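Local coordinates for protein UDP-N-acetylmuramate--L-alanine ligase (PDB 1J6U) that catalyses the ATP-dependent addition of L-alanine to UDP-N-acetylmuramate, a step of peptidoglycan biosynthesis in the bacterial cytoplasm, at residues T126-L139 / P298-R312. Residues are numbered along the deposited sequence; the frame is centred on the assembly and turned at random.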
loop_
_atom_site.group_PDB
_atom_site.type_symbol
_atom_site.label_atom_id
_atom_site.label_comp_id
_atom_site.label_asym_id
_atom_site.label_seq_id
_atom_site.Cartn_x
_atom_site.Cartn_y
_atom_site.Cartn_z
ATOM N N THR A 126 -2.325 1.996 -3.148
ATOM C CA THR A 126 -0.863 1.965 -3.182
ATOM C C THR A 126 -0.321 1.256 -4.400
ATOM O O THR A 126 0.659 1.718 -5.002
ATOM C CB THR A 126 -0.270 1.327 -1.854
ATOM O OG1 THR A 126 -0.853 1.976 -0.726
ATOM C CG2 THR A 126 1.219 1.524 -1.758
ATOM N N THR A 127 -0.927 0.127 -4.763
ATOM C CA THR A 127 -0.471 -0.607 -5.944
ATOM C C THR A 127 -0.719 0.244 -7.203
ATOM O O THR A 127 0.164 0.348 -8.082
ATOM C CB THR A 127 -1.188 -1.980 -6.092
ATOM O OG1 THR A 127 -0.623 -2.904 -5.167
ATOM C CG2 THR A 127 -0.997 -2.552 -7.511
ATOM N N THR A 128 -1.912 0.845 -7.269
ATOM C CA THR A 128 -2.282 1.689 -8.408
ATOM C C THR A 128 -1.290 2.830 -8.528
ATOM O O THR A 128 -0.777 3.122 -9.619
ATOM C CB THR A 128 -3.697 2.213 -8.253
ATOM O OG1 THR A 128 -4.601 1.099 -8.324
ATOM C CG2 THR A 128 -4.030 3.231 -9.376
ATOM N N THR A 129 -0.980 3.450 -7.396
ATOM C CA THR A 129 0.013 4.515 -7.398
ATOM C C THR A 129 1.370 4.018 -7.872
ATOM O O THR A 129 2.076 4.708 -8.602
ATOM C CB THR A 129 0.234 5.082 -6.000
ATOM O OG1 THR A 129 -1.014 5.482 -5.437
ATOM C CG2 THR A 129 1.165 6.260 -6.067
ATOM N N ALA A 130 1.738 2.815 -7.451
ATOM C CA ALA A 130 3.039 2.272 -7.819
ATOM C C ALA A 130 3.045 2.015 -9.330
ATOM O O ALA A 130 4.057 2.258 -10.031
ATOM C CB ALA A 130 3.338 0.984 -6.998
HETATM N N MSE A 131 1.905 1.547 -9.834
HETATM C CA MSE A 131 1.769 1.304 -11.266
HETATM C C MSE A 131 1.955 2.624 -12.054
HETATM O O MSE A 131 2.742 2.664 -12.999
HETATM C CB MSE A 131 0.421 0.682 -11.563
HETATM C CG MSE A 131 0.347 -0.733 -11.200
HETATM SE SE MSE A 131 -1.406 -1.421 -11.488
HETATM C CE MSE A 131 -0.962 -3.307 -11.562
ATOM N N VAL A 132 1.252 3.689 -11.640
ATOM C CA VAL A 132 1.344 4.988 -12.273
ATOM C C VAL A 132 2.789 5.437 -12.275
ATOM O O VAL A 132 3.326 5.801 -13.325
ATOM C CB VAL A 132 0.477 6.047 -11.533
ATOM C CG1 VAL A 132 0.683 7.464 -12.151
ATOM C CG2 VAL A 132 -0.967 5.665 -11.639
ATOM N N ALA A 133 3.410 5.409 -11.100
ATOM C CA ALA A 133 4.802 5.788 -10.977
ATOM C C ALA A 133 5.682 4.924 -11.886
ATOM O O ALA A 133 6.588 5.424 -12.558
ATOM C CB ALA A 133 5.278 5.627 -9.506
ATOM N N HIS A 134 5.456 3.616 -11.851
ATOM C CA HIS A 134 6.236 2.702 -12.680
ATOM C C HIS A 134 6.105 3.042 -14.193
ATOM O O HIS A 134 7.104 3.060 -14.901
ATOM C CB HIS A 134 5.793 1.273 -12.371
ATOM C CG HIS A 134 6.378 0.238 -13.276
ATOM N ND1 HIS A 134 7.675 -0.209 -13.155
ATOM C CD2 HIS A 134 5.817 -0.498 -14.267
ATOM C CE1 HIS A 134 7.887 -1.182 -14.022
ATOM N NE2 HIS A 134 6.775 -1.377 -14.708
ATOM N N VAL A 135 4.883 3.281 -14.675
ATOM C CA VAL A 135 4.638 3.681 -16.072
ATOM C C VAL A 135 5.422 4.981 -16.381
ATOM O O VAL A 135 6.238 5.044 -17.303
ATOM C CB VAL A 135 3.139 3.967 -16.325
ATOM C CG1 VAL A 135 2.948 4.586 -17.705
ATOM C CG2 VAL A 135 2.320 2.677 -16.228
ATOM N N LEU A 136 5.182 6.017 -15.598
ATOM C CA LEU A 136 5.881 7.273 -15.802
ATOM C C LEU A 136 7.404 7.059 -15.824
ATOM O O LEU A 136 8.133 7.668 -16.612
ATOM C CB LEU A 136 5.476 8.287 -14.717
ATOM C CG LEU A 136 4.457 9.396 -15.041
ATOM C CD1 LEU A 136 4.008 9.319 -16.503
ATOM C CD2 LEU A 136 3.288 9.327 -14.105
ATOM N N LYS A 137 7.917 6.181 -14.990
ATOM C CA LYS A 137 9.359 5.987 -15.024
ATOM C C LYS A 137 9.776 5.275 -16.308
ATOM O O LYS A 137 10.813 5.587 -16.889
ATOM C CB LYS A 137 9.819 5.176 -13.805
ATOM C CG LYS A 137 9.978 5.982 -12.522
ATOM C CD LYS A 137 10.055 5.063 -11.270
ATOM C CE LYS A 137 11.212 4.049 -11.287
ATOM N NZ LYS A 137 12.578 4.630 -11.452
ATOM N N HIS A 138 8.957 4.319 -16.754
ATOM C CA HIS A 138 9.276 3.534 -17.935
ATOM C C HIS A 138 9.265 4.418 -19.125
ATOM O O HIS A 138 10.079 4.249 -20.026
ATOM C CB HIS A 138 8.275 2.431 -18.141
ATOM C CG HIS A 138 8.580 1.549 -19.305
ATOM N ND1 HIS A 138 9.535 0.559 -19.257
ATOM C CD2 HIS A 138 7.986 1.438 -20.519
ATOM C CE1 HIS A 138 9.507 -0.134 -20.384
ATOM N NE2 HIS A 138 8.575 0.379 -21.164
ATOM N N LEU A 139 8.341 5.369 -19.111
ATOM C CA LEU A 139 8.216 6.322 -20.196
ATOM C C LEU A 139 9.242 7.388 -20.060
ATOM O O LEU A 139 9.138 8.418 -20.716
ATOM C CB LEU A 139 6.868 6.987 -20.179
ATOM C CG LEU A 139 5.748 6.010 -20.475
ATOM C CD1 LEU A 139 4.480 6.800 -20.642
ATOM C CD2 LEU A 139 6.045 5.209 -21.699
ATOM N N PRO A 298 4.058 1.317 -24.931
ATOM C CA PRO A 298 5.006 1.294 -23.815
ATOM C C PRO A 298 4.324 1.209 -22.458
ATOM O O PRO A 298 4.903 0.660 -21.529
ATOM C CB PRO A 298 5.806 2.593 -23.984
ATOM C CG PRO A 298 4.951 3.433 -24.740
ATOM C CD PRO A 298 4.340 2.485 -25.768
ATOM N N VAL A 299 3.102 1.732 -22.351
ATOM C CA VAL A 299 2.388 1.678 -21.084
ATOM C C VAL A 299 2.113 0.228 -20.714
ATOM O O VAL A 299 2.244 -0.134 -19.565
ATOM C CB VAL A 299 1.054 2.459 -21.146
ATOM C CG1 VAL A 299 0.183 2.207 -19.888
ATOM C CG2 VAL A 299 1.357 3.921 -21.232
ATOM N N LEU A 300 1.760 -0.599 -21.693
ATOM C CA LEU A 300 1.471 -2.011 -21.457
ATOM C C LEU A 300 2.719 -2.855 -21.211
ATOM O O LEU A 300 2.674 -3.881 -20.541
ATOM C CB LEU A 300 0.684 -2.599 -22.624
ATOM C CG LEU A 300 -0.768 -2.099 -22.689
ATOM C CD1 LEU A 300 -1.413 -2.464 -24.025
ATOM C CD2 LEU A 300 -1.547 -2.709 -21.563
ATOM N N GLU A 301 3.821 -2.426 -21.784
ATOM C CA GLU A 301 5.096 -3.106 -21.625
ATOM C C GLU A 301 5.520 -2.901 -20.149
ATOM O O GLU A 301 5.961 -3.828 -19.455
ATOM C CB GLU A 301 6.076 -2.456 -22.598
ATOM C CG GLU A 301 7.483 -2.966 -22.611
ATOM C CD GLU A 301 8.324 -2.190 -23.624
ATOM O OE1 GLU A 301 7.934 -1.042 -23.961
ATOM O OE2 GLU A 301 9.369 -2.714 -24.073
ATOM N N ALA A 302 5.335 -1.681 -19.675
ATOM C CA ALA A 302 5.662 -1.316 -18.330
ATOM C C ALA A 302 4.733 -2.081 -17.371
ATOM O O ALA A 302 5.188 -2.674 -16.382
ATOM C CB ALA A 302 5.481 0.169 -18.163
ATOM N N LEU A 303 3.436 -2.093 -17.661
ATOM C CA LEU A 303 2.551 -2.777 -16.763
ATOM C C LEU A 303 2.896 -4.234 -16.700
ATOM O O LEU A 303 2.787 -4.866 -15.655
ATOM C CB LEU A 303 1.079 -2.598 -17.149
ATOM C CG LEU A 303 0.483 -1.217 -16.832
ATOM C CD1 LEU A 303 -0.918 -1.181 -17.396
ATOM C CD2 LEU A 303 0.476 -0.914 -15.322
ATOM N N GLU A 304 3.333 -4.784 -17.810
ATOM C CA GLU A 304 3.650 -6.194 -17.795
ATOM C C GLU A 304 4.856 -6.461 -16.886
ATOM O O GLU A 304 4.921 -7.478 -16.221
ATOM C CB GLU A 304 3.923 -6.690 -19.213
ATOM C CG GLU A 304 4.324 -8.133 -19.252
ATOM C CD GLU A 304 4.171 -8.742 -20.618
ATOM O OE1 GLU A 304 4.474 -8.045 -21.617
ATOM O OE2 GLU A 304 3.758 -9.924 -20.686
ATOM N N GLU A 305 5.773 -5.514 -16.837
ATOM C CA GLU A 305 6.981 -5.625 -16.038
ATOM C C GLU A 305 6.850 -5.181 -14.566
ATOM O O GLU A 305 7.734 -5.421 -13.781
ATOM C CB GLU A 305 8.096 -4.811 -16.722
ATOM C CG GLU A 305 8.736 -5.502 -17.949
ATOM C CD GLU A 305 9.622 -4.550 -18.792
ATOM O OE1 GLU A 305 10.106 -3.530 -18.239
ATOM O OE2 GLU A 305 9.843 -4.829 -20.004
ATOM N N PHE A 306 5.747 -4.546 -14.209
ATOM C CA PHE A 306 5.536 -4.032 -12.872
ATOM C C PHE A 306 5.770 -5.124 -11.871
ATOM O O PHE A 306 5.144 -6.150 -11.974
ATOM C CB PHE A 306 4.112 -3.540 -12.751
ATOM C CG PHE A 306 3.754 -3.078 -11.397
ATOM C CD1 PHE A 306 4.462 -2.030 -10.789
ATOM C CD2 PHE A 306 2.682 -3.658 -10.734
ATOM C CE1 PHE A 306 4.094 -1.584 -9.546
ATOM C CE2 PHE A 306 2.300 -3.216 -9.489
ATOM C CZ PHE A 306 3.009 -2.173 -8.886
ATOM N N ARG A 307 6.646 -4.898 -10.889
ATOM C CA ARG A 307 6.960 -5.944 -9.932
ATOM C C ARG A 307 6.180 -5.991 -8.632
ATOM O O ARG A 307 6.299 -6.943 -7.864
ATOM C CB ARG A 307 8.478 -6.018 -9.716
ATOM C CG ARG A 307 9.155 -6.618 -10.973
ATOM C CD ARG A 307 10.678 -6.739 -10.923
ATOM N N GLY A 308 5.323 -5.006 -8.426
ATOM C CA GLY A 308 4.474 -5.017 -7.247
ATOM C C GLY A 308 5.049 -4.234 -6.097
ATOM O O GLY A 308 6.194 -3.747 -6.137
ATOM N N VAL A 309 4.246 -4.116 -5.061
ATOM C CA VAL A 309 4.640 -3.385 -3.868
ATOM C C VAL A 309 4.807 -4.375 -2.760
ATOM O O VAL A 309 3.981 -5.285 -2.653
ATOM C CB VAL A 309 3.543 -2.454 -3.429
ATOM C CG1 VAL A 309 3.941 -1.734 -2.088
ATOM C CG2 VAL A 309 3.254 -1.502 -4.543
ATOM N N HIS A 310 5.839 -4.202 -1.922
ATOM C CA HIS A 310 6.023 -5.133 -0.787
ATOM C C HIS A 310 4.785 -5.235 0.076
ATOM O O HIS A 310 4.086 -4.247 0.346
ATOM C CB HIS A 310 7.259 -4.772 0.048
ATOM C CG HIS A 310 8.544 -4.935 -0.723
ATOM N ND1 HIS A 310 9.794 -4.737 -0.171
ATOM C CD2 HIS A 310 8.759 -5.273 -2.022
ATOM C CE1 HIS A 310 10.720 -4.941 -1.094
ATOM N NE2 HIS A 310 10.119 -5.268 -2.226
ATOM N N ARG A 311 4.473 -6.476 0.408
ATOM C CA ARG A 311 3.339 -6.876 1.218
ATOM C C ARG A 311 2.043 -6.905 0.457
ATOM O O ARG A 311 0.966 -7.061 1.058
ATOM C CB ARG A 311 3.174 -6.016 2.469
ATOM C CG ARG A 311 4.377 -6.052 3.427
ATOM C CD ARG A 311 3.864 -6.458 4.783
ATOM N NE ARG A 311 4.336 -5.557 5.804
ATOM C CZ ARG A 311 3.847 -5.503 7.034
ATOM N NH1 ARG A 311 2.856 -6.309 7.436
ATOM N NH2 ARG A 311 4.341 -4.599 7.858
ATOM N N ARG A 312 2.102 -6.715 -0.850
ATOM C CA ARG A 312 0.848 -6.883 -1.621
ATOM C C ARG A 312 1.214 -8.131 -2.434
ATOM O O ARG A 312 1.807 -8.040 -3.501
ATOM C CB ARG A 312 0.546 -5.685 -2.525
ATOM C CG ARG A 312 1.004 -4.383 -1.965
ATOM C CD ARG A 312 0.028 -3.780 -0.980
ATOM N NE ARG A 312 0.803 -2.926 -0.091
ATOM C CZ ARG A 312 0.321 -1.873 0.547
ATOM N NH1 ARG A 312 -0.953 -1.536 0.402
ATOM N NH2 ARG A 312 1.126 -1.155 1.312
HETATM O O HOH W 1 1.724 -4.717 -5.926
#
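Pro-298 meets Leu-139 where helix 125-138 ends: Pro-298 CB lies 3.5 Å from Leu-139 CD2, tighter than usual for two carbons. One turn on, Glu-301 OE1 accepts a weak but nearly straight hydrogen bond from His-138 NE2 (169° at the hydrogen), in the imidazole plane, while Ala-302 CB sits over a face of that ring. His-138 is thus a knob in the hole formed by Pro-298, Glu-301, Ala-302 and Glu-305. Ala-302 O takes the shorter bond, 2.6 Å from His-134 NE2; Ala-302 O lies in the plane of the His-134 ring, but NE2 stands 43° out of the carbonyl plane, and the bond is bent. Leu-303 CD2 packs on Met-131 and Val-135. Phe-306 is the first residue beyond helix 296-305, and Phe-306 CA lies over a face of the His-134 ring. With CG anti to the backbone N (chi1 176°), the phenyl reaches in to Ala-130 CB at its edge, and Met-131 CG lies over one face, 3.7 Å from the ring centroid, a CH-pi contact; Met-131 is modelled as selenomethionine, its SE oblique to the ring. Cut back to alanine, this position is likely to leave a gap beside Ala-130 and deprive the Met-131 chain of its aromatic seat. Val-309 CG2 presses on Ala-130 CB at 3.5 Å, and a water links Val-309 N to Thr-127 OG1. Arg-312 lays a guanidinium face over Thr-126, which, like Thr-127, is a predicted ATP-binding residue in the first turn of helix 125-138. The axes of 126-138 and 298-305 come within 8.9 Å; helix 125-138 also packs against helix 276-291 and strands 116-120 and 166-170 of the central sheet, whereas 306-312 leads on to strand 314-319 of the C-terminal sheet.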